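PDB 6VT2: adhesin from Streptococcus sanguinis SK1 = NCTC 7863, which binds sialylated glycans through two tandem Siglec-like modules, and so probably fastens the streptococcus to sialoglycans of its host. Local coordinates for residues G33-V38 / N74-R79; T50-N55 / Y96-R101; N239-L244 / S248-L253; K300-A303 / L309-E312. One frame throughout, in Å; residues are numbered along the deposited sequence.

Overall arrangement
Contacts 1 and 2 lie in the first of two Siglec-like domains, contacts 3 and 4 in the second, and an atypical Rib domain comes between the two pairs along the chain. In the first domain, contact 1 joins strand 35-41 of one sheet to strand 76-83 of the other, while contact 2 sets a loop against strand 95-104, the sheet neighbour of 35-41; their centres are 18 Å apart and their segments alternate in sequence. Contacts 3 and 4 follow in series, centres 13 Å apart, tied by the Asp243-Lys300 salt bridge. Contacts 2 and 3, each at a bound glycan, have centres 81 Å apart, consistent with two sites serving avidity.

Contact 1 (G33-V38 / N74-R79). With SO4 (sulfate ion), chain L.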
# COMPACT_ATOMS: atom_id res chain seq x y z
N GLY A 33 -3.96 1.80 -59.63
CA GLY A 33 -2.96 1.96 -58.60
C GLY A 33 -2.64 3.38 -58.24
O GLY A 33 -1.76 3.56 -57.42
N ARG A 34 -3.22 4.36 -58.90
CA ARG A 34 -2.92 5.76 -58.65
C ARG A 34 -4.19 6.57 -58.42
O ARG A 34 -5.07 6.65 -59.28
CB ARG A 34 -2.09 6.34 -59.79
CG ARG A 34 -1.76 7.74 -59.60
CD ARG A 34 -0.85 8.28 -60.71
NE ARG A 34 -0.71 9.70 -60.55
CZ ARG A 34 0.19 10.46 -61.18
NH1 ARG A 34 1.10 9.89 -61.94
NH2 ARG A 34 0.20 11.76 -61.00
N VAL A 35 -4.22 7.27 -57.29
CA VAL A 35 -5.27 8.20 -56.97
C VAL A 35 -4.66 9.58 -56.84
O VAL A 35 -3.61 9.77 -56.19
CB VAL A 35 -5.98 7.76 -55.69
CG1 VAL A 35 -6.84 8.88 -55.15
CG2 VAL A 35 -6.76 6.51 -55.95
N ASN A 36 -5.27 10.53 -57.51
CA ASN A 36 -4.72 11.85 -57.63
C ASN A 36 -5.38 12.84 -56.68
O ASN A 36 -4.77 13.84 -56.34
CB ASN A 36 -4.83 12.34 -59.07
CG ASN A 36 -3.74 11.84 -59.95
OD1 ASN A 36 -3.05 10.93 -59.60
ND2 ASN A 36 -3.68 12.38 -61.17
N ARG A 37 -6.62 12.61 -56.27
CA ARG A 37 -7.30 13.55 -55.37
C ARG A 37 -8.15 12.76 -54.39
O ARG A 37 -8.70 11.80 -54.77
CB ARG A 37 -8.26 14.47 -56.12
CG ARG A 37 -7.61 15.33 -57.19
CD ARG A 37 -8.57 16.19 -57.96
NE ARG A 37 -9.23 17.35 -57.40
CZ ARG A 37 -8.92 18.06 -56.36
NH1 ARG A 37 -9.72 19.06 -56.04
NH2 ARG A 37 -7.90 17.81 -55.57
N VAL A 38 -8.00 13.13 -53.09
CA VAL A 38 -9.10 12.69 -52.11
C VAL A 38 -9.61 14.01 -51.49
O VAL A 38 -8.83 14.77 -51.10
CB VAL A 38 -8.48 11.76 -51.07
CG1 VAL A 38 -9.49 11.39 -50.00
CG2 VAL A 38 -7.92 10.51 -51.74
N ASN A 74 -1.68 -1.81 -50.54
CA ASN A 74 -1.17 -0.59 -49.94
C ASN A 74 -2.12 0.56 -50.17
O ASN A 74 -1.91 1.31 -51.05
CB ASN A 74 0.25 -0.31 -50.47
CG ASN A 74 1.26 -1.32 -49.96
OD1 ASN A 74 1.56 -1.35 -48.78
ND2 ASN A 74 1.74 -2.16 -50.82
N PRO A 75 -3.32 0.59 -49.57
CA PRO A 75 -4.26 1.62 -49.89
C PRO A 75 -3.77 3.04 -49.60
O PRO A 75 -2.99 3.24 -48.77
CB PRO A 75 -5.49 1.37 -49.03
CG PRO A 75 -5.35 -0.06 -48.63
CD PRO A 75 -3.87 -0.33 -48.58
N LEU A 76 -4.28 3.99 -50.36
CA LEU A 76 -3.94 5.39 -50.11
C LEU A 76 -4.64 5.79 -48.81
O LEU A 76 -5.80 5.59 -48.73
CB LEU A 76 -4.46 6.22 -51.26
CG LEU A 76 -4.12 7.68 -51.06
CD1 LEU A 76 -2.62 7.88 -51.04
CD2 LEU A 76 -4.78 8.51 -52.12
N ARG A 77 -3.91 6.35 -47.87
CA ARG A 77 -4.48 6.69 -46.56
C ARG A 77 -4.71 8.19 -46.40
O ARG A 77 -3.80 8.92 -46.58
CB ARG A 77 -3.54 6.15 -45.49
CG ARG A 77 -3.89 4.70 -45.30
CD ARG A 77 -3.04 3.92 -44.40
NE ARG A 77 -3.19 4.31 -43.04
CZ ARG A 77 -4.09 3.97 -42.18
NH1 ARG A 77 -5.16 3.31 -42.53
NH2 ARG A 77 -3.90 4.37 -40.94
N THR A 78 -5.92 8.59 -46.05
CA THR A 78 -6.22 10.01 -45.86
C THR A 78 -6.54 10.17 -44.38
O THR A 78 -7.31 9.42 -43.91
CB THR A 78 -7.42 10.43 -46.69
OG1 THR A 78 -7.05 10.35 -48.06
CG2 THR A 78 -7.92 11.82 -46.38
N ARG A 79 -5.87 11.09 -43.73
CA ARG A 79 -6.14 11.32 -42.32
C ARG A 79 -7.21 12.42 -42.21
O ARG A 79 -7.03 13.42 -42.78
CB ARG A 79 -4.86 11.81 -41.67
CG ARG A 79 -4.99 12.01 -40.16
CD ARG A 79 -3.79 12.82 -39.71
NE ARG A 79 -3.84 12.96 -38.28
CZ ARG A 79 -3.39 13.99 -37.63
NH1 ARG A 79 -3.54 14.03 -36.32
NH2 ARG A 79 -2.78 14.94 -38.25
S SO4 L . -7.67 19.77 -53.75
O1 SO4 L . -7.46 20.96 -53.00
O2 SO4 L . -8.92 19.25 -53.51
O3 SO4 L . -7.49 20.12 -55.11
O4 SO4 L . -6.65 18.85 -53.34
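Leu76 pushes its isobutyl group between Val35 and Val38 in the core of a beta sandwich of the V-set-like Siglec type, where strand 35-41 of one sheet faces strand 76-83 of the other. The short strand segments approach to 9.3 Å with their N-to-C directions 18° apart, a spacing bridged by side chains. From CB of Leu76, the chain runs to CG placed opposite the backbone N (chi1 -179°), which carries the fork across the gap. CB and CG themselves come near neither valine; of the two methyls, CD2 does the touching, lying 3.7 Å from Val35 CG1 and 3.7 Å from Val38 CG2. Val35 meets it at a slant, whereas the Val38 and Leu76 side chains run antiparallel alongside one another. Thr61 of strand 58-61 also touches both Leu76 and Val38. Within its own sheet, Asn36 and Arg37 both pair with Glu103 of strand 95-104, a classic beta bulge; on the face turned from the core, Arg34 NE donates to Asn36 OD1 (2.8 Å) on a lone pair in the carbonyl plane. Arg37 points away from the core, with a sulfate, probably from the crystallisation liquor, at the edge of its guanidinium; the modelled spacing there is doubtful. Further along the core, Val38 and Thr78 meet tip to tip: the Thr78 hydroxyl, hydrogen-bonded to Thr61 OG1, has its OG1 3.3 Å from Val38 CG1.

Contact 2 (T50-N55 / Y96-R101); sequences TYLDPN and YTKYVR. With SIA (N-acetyl-alpha-neuraminic acid), chain D; GAL (beta-D-galactopyranose), chain B.
Pro54 lies over one face of the Tyr96 ring, its CD 3.7 Å from the ring centroid in a CH-pi contact displaced from the ring centre, while O9 of the sialic acid sits at the ring's edge, near its plane. The Tyr96 hydroxyl bonds to His88. The Tyr99 ring takes galactose O6 at its edge, its OH donating to that oxygen over 2.6 Å. A cis peptide bond precedes Pro54, in a loop that folds against strand 95-104 of the Siglec-like domain to wall the glycan pocket. Lys98 bends at chi2 (-67°) and runs beneath this loop, its CD against Leu52 CD1. At the tip, NZ lies within bonding distance of four oxygens, Asp53 O (2.9 Å), O8 and O9 of the sialic acid (3.0 Å each) and Asn42 OD1, which must share its three N-H. Asp53 OD2 accepts from O9, and Asp53 OD1 is held by Asn42 ND2. Thr97 turns the other way: its N gives a nearly straight bond (169°) to O1B, and its OG1 donates to O1A. Ammonium and carboxylate thus grip the glycerol tail while Thr97 holds the sugar carboxylate; both hallmarks of sialic acid are engaged, consistent with selectivity for sialylated glycans.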
# COMPACT_ATOMS: atom_id res chain seq x y z
N THR A 50 -14.76 21.97 -53.10
CA THR A 50 -14.13 21.33 -51.95
C THR A 50 -14.39 22.11 -50.68
O THR A 50 -13.67 21.90 -49.70
CB THR A 50 -12.64 21.15 -52.18
OG1 THR A 50 -12.04 22.43 -52.28
CG2 THR A 50 -12.37 20.36 -53.42
N TYR A 51 -15.35 23.04 -50.70
CA TYR A 51 -15.74 23.76 -49.49
C TYR A 51 -16.16 22.78 -48.40
O TYR A 51 -16.97 21.88 -48.63
CB TYR A 51 -16.87 24.71 -49.82
CG TYR A 51 -17.32 25.61 -48.70
CD1 TYR A 51 -18.23 25.17 -47.79
CD2 TYR A 51 -16.84 26.90 -48.59
CE1 TYR A 51 -18.63 25.95 -46.75
CE2 TYR A 51 -17.27 27.71 -47.61
CZ TYR A 51 -18.18 27.24 -46.69
OH TYR A 51 -18.65 27.98 -45.66
N LEU A 52 -15.60 22.97 -47.20
CA LEU A 52 -15.82 22.08 -46.07
C LEU A 52 -15.90 22.94 -44.82
O LEU A 52 -15.05 23.71 -44.59
CB LEU A 52 -14.66 21.10 -45.95
CG LEU A 52 -14.71 20.21 -44.73
CD1 LEU A 52 -15.90 19.29 -44.81
CD2 LEU A 52 -13.44 19.37 -44.60
N ASP A 53 -16.96 22.78 -44.06
CA ASP A 53 -17.04 23.43 -42.77
C ASP A 53 -17.45 22.33 -41.76
O ASP A 53 -18.02 21.41 -42.15
CB ASP A 53 -17.86 24.72 -42.77
CG ASP A 53 -19.31 24.48 -42.52
OD1 ASP A 53 -19.99 24.12 -43.38
OD2 ASP A 53 -19.71 24.40 -41.34
N PRO A 54 -17.24 22.43 -40.46
CA PRO A 54 -16.49 23.49 -39.83
C PRO A 54 -15.00 23.56 -40.14
O PRO A 54 -14.47 22.67 -40.59
CB PRO A 54 -16.57 23.18 -38.34
CG PRO A 54 -17.78 22.32 -38.22
CD PRO A 54 -18.01 21.68 -39.54
N ASN A 55 -14.43 24.70 -39.82
CA ASN A 55 -13.01 24.96 -40.09
C ASN A 55 -12.09 24.03 -39.30
O ASN A 55 -11.03 23.86 -39.74
CB ASN A 55 -12.68 26.42 -39.85
CG ASN A 55 -12.82 26.84 -38.41
OD1 ASN A 55 -13.46 26.19 -37.62
ND2 ASN A 55 -12.28 28.01 -38.15
N TYR A 96 -22.08 16.20 -37.91
CA TYR A 96 -21.75 16.70 -39.25
C TYR A 96 -21.66 15.53 -40.23
O TYR A 96 -20.89 14.71 -40.01
CB TYR A 96 -20.39 17.39 -39.18
CG TYR A 96 -20.36 18.60 -38.30
CD1 TYR A 96 -20.87 19.79 -38.73
CD2 TYR A 96 -19.94 18.50 -37.01
CE1 TYR A 96 -20.87 20.89 -37.91
CE2 TYR A 96 -19.96 19.58 -36.17
CZ TYR A 96 -20.34 20.80 -36.65
OH TYR A 96 -20.43 21.89 -35.87
N THR A 97 -22.38 15.61 -41.33
CA THR A 97 -22.33 14.57 -42.36
C THR A 97 -21.49 15.18 -43.46
O THR A 97 -21.88 16.15 -43.98
CB THR A 97 -23.70 14.24 -42.92
OG1 THR A 97 -24.49 13.96 -41.78
CG2 THR A 97 -23.63 13.07 -43.88
N LYS A 98 -20.33 14.61 -43.71
CA LYS A 98 -19.44 15.17 -44.74
C LYS A 98 -19.05 14.06 -45.72
O LYS A 98 -19.02 12.96 -45.38
CB LYS A 98 -18.23 15.81 -44.10
CG LYS A 98 -18.55 16.87 -43.06
CD LYS A 98 -19.18 18.06 -43.73
CE LYS A 98 -19.90 18.85 -42.68
NZ LYS A 98 -20.38 20.14 -43.14
N TYR A 99 -18.73 14.50 -46.90
CA TYR A 99 -18.62 13.59 -48.05
C TYR A 99 -17.17 13.48 -48.48
O TYR A 99 -16.43 14.46 -48.48
CB TYR A 99 -19.48 14.11 -49.17
CG TYR A 99 -20.92 13.99 -48.83
CD1 TYR A 99 -21.55 14.87 -48.01
CD2 TYR A 99 -21.64 12.90 -49.27
CE1 TYR A 99 -22.87 14.66 -47.59
CE2 TYR A 99 -22.98 12.70 -48.94
CZ TYR A 99 -23.57 13.57 -48.04
OH TYR A 99 -24.84 13.30 -47.70
N VAL A 100 -16.78 12.26 -48.84
CA VAL A 100 -15.41 11.97 -49.25
C VAL A 100 -15.45 11.50 -50.70
O VAL A 100 -16.19 10.59 -51.05
CB VAL A 100 -14.76 10.94 -48.32
CG1 VAL A 100 -13.36 10.73 -48.77
CG2 VAL A 100 -14.78 11.39 -46.87
N ARG A 101 -14.60 12.14 -51.52
CA ARG A 101 -14.53 11.76 -52.92
C ARG A 101 -13.08 11.50 -53.29
O ARG A 101 -12.23 12.01 -52.71
CB ARG A 101 -15.07 12.86 -53.83
CG ARG A 101 -16.48 13.29 -53.48
CD ARG A 101 -16.86 14.37 -54.46
NE ARG A 101 -17.28 13.83 -55.73
CZ ARG A 101 -17.68 14.57 -56.74
NH1 ARG A 101 -17.67 15.88 -56.64
NH2 ARG A 101 -18.08 14.03 -57.87
C1 SIA D . -25.42 17.35 -41.00
C2 SIA D . -26.50 18.51 -40.92
C3 SIA D . -27.33 18.51 -39.64
C4 SIA D . -26.53 18.83 -38.37
C5 SIA D . -25.73 20.13 -38.55
C6 SIA D . -24.93 20.08 -39.88
C7 SIA D . -24.23 21.40 -40.27
C8 SIA D . -23.67 21.32 -41.72
C9 SIA D . -22.69 22.45 -41.97
C10 SIA D . -24.88 21.40 -36.62
C11 SIA D . -23.82 21.46 -35.53
N5 SIA D . -24.79 20.34 -37.45
O1A SIA D . -25.73 16.25 -40.50
O1B SIA D . -24.37 17.68 -41.63
O4 SIA D . -27.39 18.97 -37.23
O6 SIA D . -25.80 19.80 -40.98
O7 SIA D . -25.09 22.51 -40.08
O8 SIA D . -23.07 20.03 -41.91
O9 SIA D . -21.47 22.15 -41.27
O10 SIA D . -25.74 22.28 -36.73
C1 GAL B . -27.61 19.00 -45.61
C2 GAL B . -27.97 19.19 -44.12
C3 GAL B . -27.05 18.36 -43.23
C4 GAL B . -27.03 16.90 -43.69
C5 GAL B . -26.64 16.87 -45.17
C6 GAL B . -26.60 15.45 -45.78
O2 GAL B . -27.79 20.54 -43.71
O3 GAL B . -27.49 18.39 -41.87
O4 GAL B . -28.30 16.31 -43.52
O5 GAL B . -27.57 17.62 -45.94
O6 GAL B . -26.09 15.48 -47.11

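Contact 3 (N239-L244 / S248-L253); sequences NFAGDL and STYNTL. With SIA (N-acetyl-alpha-neuraminic acid), chain C; A2G (2-acetamido-2-deoxy-alpha-D-galactopyranose), chain E.
Ser248 N donates to Leu244 O (2.9 Å), an ordinary bond of the first helical turn, while its side chain meets the sialic acid directly, OG hydrogen-bonded to O9 at 2.7 Å. Next to it, Thr249 OG1 is bonded to O8 at 2.8 Å, so two adjacent hydroxyls hold neighbouring oxygens of the glycerol tail. One turn on, Thr252 OG1 comes to 3.4 Å from C9 of the same sugar. All three lie on the glycan-facing side of helix 244-255. Ser248 OG stands opposite its own backbone N (chi1 176°), which swings it out to the glycan. Thr252 OG1 turns back to donate to Ser248 O, which also accepts from Thr252 N; the two donors arrive from opposite faces of the carbonyl plane. The helix lies in the connection between strands 235-239 and 259-261 of the Siglec-like sandwich and lines the glycan pocket. Asp243 is its N-cap, with OD1 receiving Ala246 N and OD2 in a salt bridge with Lys300. Before it, Asn239 forms an Asx turn, its OD1 accepting from Ala241 N, that bends the chain out of the strand. On the helix side away from the sugar, Tyr250 settles on this bend. Its CD1 lies 3.5 Å from Phe240 CB and its CD2 4.2 Å from Ala241 CB. The Phe240 and Tyr250 ring planes are nearly parallel (8°) but so far displaced that little of one ring covers the other. Both rings meet Phe260 edge-to-face, and Phe240 also packs on Val301 and Thr279.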
# COMPACT_ATOMS: atom_id res chain seq x y z
N ASN A 239 -2.31 6.19 23.73
CA ASN A 239 -2.24 6.81 25.04
C ASN A 239 -2.12 5.74 26.10
O ASN A 239 -3.06 4.98 26.34
CB ASN A 239 -3.49 7.64 25.30
CG ASN A 239 -3.43 8.39 26.60
OD1 ASN A 239 -2.40 8.40 27.28
ND2 ASN A 239 -4.54 9.07 26.95
N PHE A 240 -0.95 5.68 26.74
CA PHE A 240 -0.67 4.75 27.83
C PHE A 240 -0.95 5.36 29.18
O PHE A 240 -0.79 4.69 30.19
CB PHE A 240 0.81 4.30 27.78
CG PHE A 240 1.15 3.52 26.59
CD1 PHE A 240 1.00 2.17 26.58
CD2 PHE A 240 1.62 4.15 25.45
CE1 PHE A 240 1.30 1.43 25.54
CE2 PHE A 240 1.91 3.45 24.33
CZ PHE A 240 1.77 2.06 24.34
N ALA A 241 -1.43 6.59 29.23
CA ALA A 241 -1.58 7.31 30.48
C ALA A 241 -2.96 7.93 30.59
O ALA A 241 -3.10 9.06 31.06
CB ALA A 241 -0.50 8.37 30.60
N GLY A 242 -3.97 7.15 30.27
CA GLY A 242 -5.36 7.61 30.12
C GLY A 242 -6.08 7.86 31.43
O GLY A 242 -7.12 8.44 31.43
N ASP A 243 -5.55 7.35 32.50
CA ASP A 243 -6.08 7.53 33.86
C ASP A 243 -4.93 7.46 34.86
O ASP A 243 -3.84 7.22 34.46
CB ASP A 243 -7.12 6.49 34.16
CG ASP A 243 -6.48 5.16 33.98
OD1 ASP A 243 -5.87 4.65 34.85
OD2 ASP A 243 -6.74 4.61 32.93
N LEU A 244 -5.22 7.62 36.14
CA LEU A 244 -4.12 7.72 37.10
C LEU A 244 -3.35 6.41 37.24
O LEU A 244 -2.17 6.49 37.33
CB LEU A 244 -4.65 8.19 38.44
CG LEU A 244 -4.86 9.68 38.51
CD1 LEU A 244 -5.96 9.99 39.50
CD2 LEU A 244 -3.59 10.42 38.85
N SER A 248 0.47 6.07 36.16
CA SER A 248 1.43 5.66 37.18
C SER A 248 2.28 4.55 36.57
O SER A 248 3.44 4.56 36.81
CB SER A 248 0.75 5.23 38.44
OG SER A 248 1.72 4.75 39.37
N THR A 249 1.67 3.53 36.00
CA THR A 249 2.44 2.37 35.51
C THR A 249 3.37 2.78 34.39
O THR A 249 4.56 2.38 34.35
CB THR A 249 1.54 1.25 35.05
OG1 THR A 249 0.73 0.95 36.17
CG2 THR A 249 2.33 -0.02 34.67
N TYR A 250 2.82 3.54 33.45
CA TYR A 250 3.59 4.09 32.36
C TYR A 250 4.80 4.84 32.87
O TYR A 250 5.90 4.62 32.38
CB TYR A 250 2.71 4.98 31.51
CG TYR A 250 3.39 5.75 30.43
CD1 TYR A 250 3.90 5.14 29.31
CD2 TYR A 250 3.52 7.12 30.54
CE1 TYR A 250 4.49 5.86 28.34
CE2 TYR A 250 4.12 7.85 29.55
CZ TYR A 250 4.59 7.23 28.48
OH TYR A 250 5.17 7.98 27.47
N ASN A 251 4.61 5.77 33.81
CA ASN A 251 5.70 6.58 34.28
C ASN A 251 6.68 5.75 35.08
O ASN A 251 7.87 6.03 35.03
CB ASN A 251 5.14 7.76 35.06
CG ASN A 251 4.56 8.83 34.12
OD1 ASN A 251 5.27 9.40 33.31
ND2 ASN A 251 3.28 9.08 34.23
N THR A 252 6.22 4.70 35.77
CA THR A 252 7.14 3.77 36.43
C THR A 252 8.04 3.13 35.40
O THR A 252 9.26 3.06 35.60
CB THR A 252 6.37 2.72 37.19
OG1 THR A 252 5.63 3.35 38.25
CG2 THR A 252 7.31 1.68 37.81
N LEU A 253 7.48 2.67 34.30
CA LEU A 253 8.37 2.05 33.32
C LEU A 253 9.32 3.07 32.72
O LEU A 253 10.51 2.77 32.51
CB LEU A 253 7.57 1.37 32.21
CG LEU A 253 8.34 0.36 31.40
CD1 LEU A 253 8.48 -0.88 32.25
CD2 LEU A 253 7.68 0.04 30.08
C1 SIA C . 0.51 -4.11 38.33
C2 SIA C . 0.53 -3.68 39.86
C3 SIA C . 1.07 -4.76 40.82
C4 SIA C . 2.53 -5.09 40.54
C5 SIA C . 3.40 -3.82 40.61
C6 SIA C . 2.78 -2.70 39.74
C7 SIA C . 3.43 -1.32 39.97
C8 SIA C . 2.55 -0.22 39.30
C9 SIA C . 3.26 1.12 39.27
C10 SIA C . 5.86 -4.01 40.90
C11 SIA C . 7.19 -4.39 40.24
N5 SIA C . 4.74 -4.13 40.13
O1A SIA C . 0.81 -3.17 37.53
O1B SIA C . 0.17 -5.28 38.07
O4 SIA C . 3.07 -6.02 41.50
O6 SIA C . 1.40 -2.50 40.03
O7 SIA C . 3.61 -1.09 41.36
O8 SIA C . 2.15 -0.63 38.00
O9 SIA C . 2.33 2.15 38.92
O10 SIA C . 5.81 -3.63 42.06
O5 A2G E . -4.43 4.35 42.08
C1 A2G E . -3.02 4.16 41.92
O1 A2G E . -2.61 4.68 40.65
C2 A2G E . -2.67 2.68 42.03
N2 A2G E . -1.28 2.58 41.62
C3 A2G E . -3.50 1.83 41.07
O3 A2G E . -3.29 0.43 41.31
C4 A2G E . -4.98 2.13 41.29
O4 A2G E . -5.31 1.75 42.63
C5 A2G E . -5.22 3.63 41.13
C6 A2G E . -6.69 3.98 41.31
O6 A2G E . -6.82 5.41 41.32
C7 A2G E . -0.38 2.23 42.53
O7 A2G E . -0.70 2.00 43.68
C8 A2G E . 1.05 2.14 42.07

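Contact 4 (K300-A303 / L309-E312); sequences KVRA and LTSE
Ser311 N donates to Ala303 O over 2.9 Å, nearly straight at 169° and almost along the C=O axis, and Thr310 CA adds a CA-H...O contact to the same oxygen at 3.3 Å. In place of a second backbone bond, the Ser311 side chain steps in. Its OG, set between the backbone N and the carbonyl carbon (chi1 73°), accepts from Ala303 N at 3.0 Å and donates to Glu312 O at 2.9 Å, so this buried hydroxyl bridges strand and loop. The 300-303 segment belongs to strand 296-305 of the mixed sheet in the second Siglec-like domain, and 309-312 lies on the returning arm of a beta hairpin, strands 296-305 and 314-321 being antiparallel neighbours consecutive in the chain; Val301 already pairs there with Lys314. Arg302 stretches over the loop, extended from CG to NE. Its CB lies 3.8 Å from Thr310 CG2, the two side chains crossing at about a right angle, and its NH1 gives a weak bond (3.1 Å, 127°) to Ser311 O. Glu312 C lies over one face of the guanidinium. Beyond these, Thr310 OG1 bonds to Thr304 OG1, and Leu309 N donates to OD1 of Asp305, a residue of the nearby calcium site.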
# COMPACT_ATOMS: atom_id res chain seq x y z
N LYS A 300 -2.40 -0.01 30.74
CA LYS A 300 -3.66 0.23 30.06
C LYS A 300 -3.33 1.17 28.92
O LYS A 300 -2.71 2.23 29.13
CB LYS A 300 -4.68 0.84 31.04
CG LYS A 300 -5.04 -0.13 32.20
CD LYS A 300 -6.39 0.17 32.81
CE LYS A 300 -6.42 1.50 33.56
NZ LYS A 300 -7.83 1.98 33.78
N VAL A 301 -3.77 0.83 27.74
CA VAL A 301 -3.51 1.62 26.55
C VAL A 301 -4.85 1.90 25.87
O VAL A 301 -5.75 1.06 25.85
CB VAL A 301 -2.51 0.92 25.62
CG1 VAL A 301 -3.06 -0.39 25.08
CG2 VAL A 301 -2.09 1.86 24.58
N ARG A 302 -4.96 3.08 25.33
CA ARG A 302 -6.06 3.50 24.48
C ARG A 302 -5.52 4.05 23.16
O ARG A 302 -4.38 4.53 23.09
CB ARG A 302 -6.86 4.61 25.14
CG ARG A 302 -7.49 4.28 26.43
CD ARG A 302 -8.09 5.55 27.07
NE ARG A 302 -8.71 5.25 28.36
CZ ARG A 302 -10.00 4.94 28.50
NH1 ARG A 302 -10.80 4.90 27.42
NH2 ARG A 302 -10.48 4.69 29.68
N ALA A 303 -6.30 3.98 22.11
CA ALA A 303 -5.90 4.54 20.82
C ALA A 303 -7.10 5.30 20.28
O ALA A 303 -8.25 4.92 20.51
CB ALA A 303 -5.42 3.48 19.84
N LEU A 309 -12.74 8.92 17.90
CA LEU A 309 -13.19 7.77 18.67
C LEU A 309 -11.98 7.19 19.40
O LEU A 309 -10.97 6.87 18.76
CB LEU A 309 -13.81 6.68 17.82
CG LEU A 309 -15.14 6.98 17.12
CD1 LEU A 309 -15.57 5.74 16.39
CD2 LEU A 309 -16.16 7.50 18.06
N THR A 310 -12.09 7.05 20.71
CA THR A 310 -11.04 6.45 21.52
C THR A 310 -11.50 5.10 22.04
O THR A 310 -12.63 4.98 22.54
CB THR A 310 -10.68 7.37 22.67
OG1 THR A 310 -10.27 8.65 22.15
CG2 THR A 310 -9.55 6.79 23.50
N SER A 311 -10.64 4.10 21.89
CA SER A 311 -10.89 2.78 22.42
C SER A 311 -11.00 2.82 23.94
O SER A 311 -10.57 3.76 24.60
CB SER A 311 -9.76 1.85 22.05
OG SER A 311 -8.59 2.13 22.80
N GLU A 312 -11.65 1.79 24.49
CA GLU A 312 -11.56 1.56 25.91
C GLU A 312 -10.11 1.29 26.28
O GLU A 312 -9.27 0.99 25.43
CB GLU A 312 -12.43 0.37 26.30
CG GLU A 312 -13.90 0.62 26.01
CD GLU A 312 -14.80 -0.37 26.78
OE1 GLU A 312 -14.28 -1.27 27.52
OE2 GLU A 312 -16.04 -0.21 26.67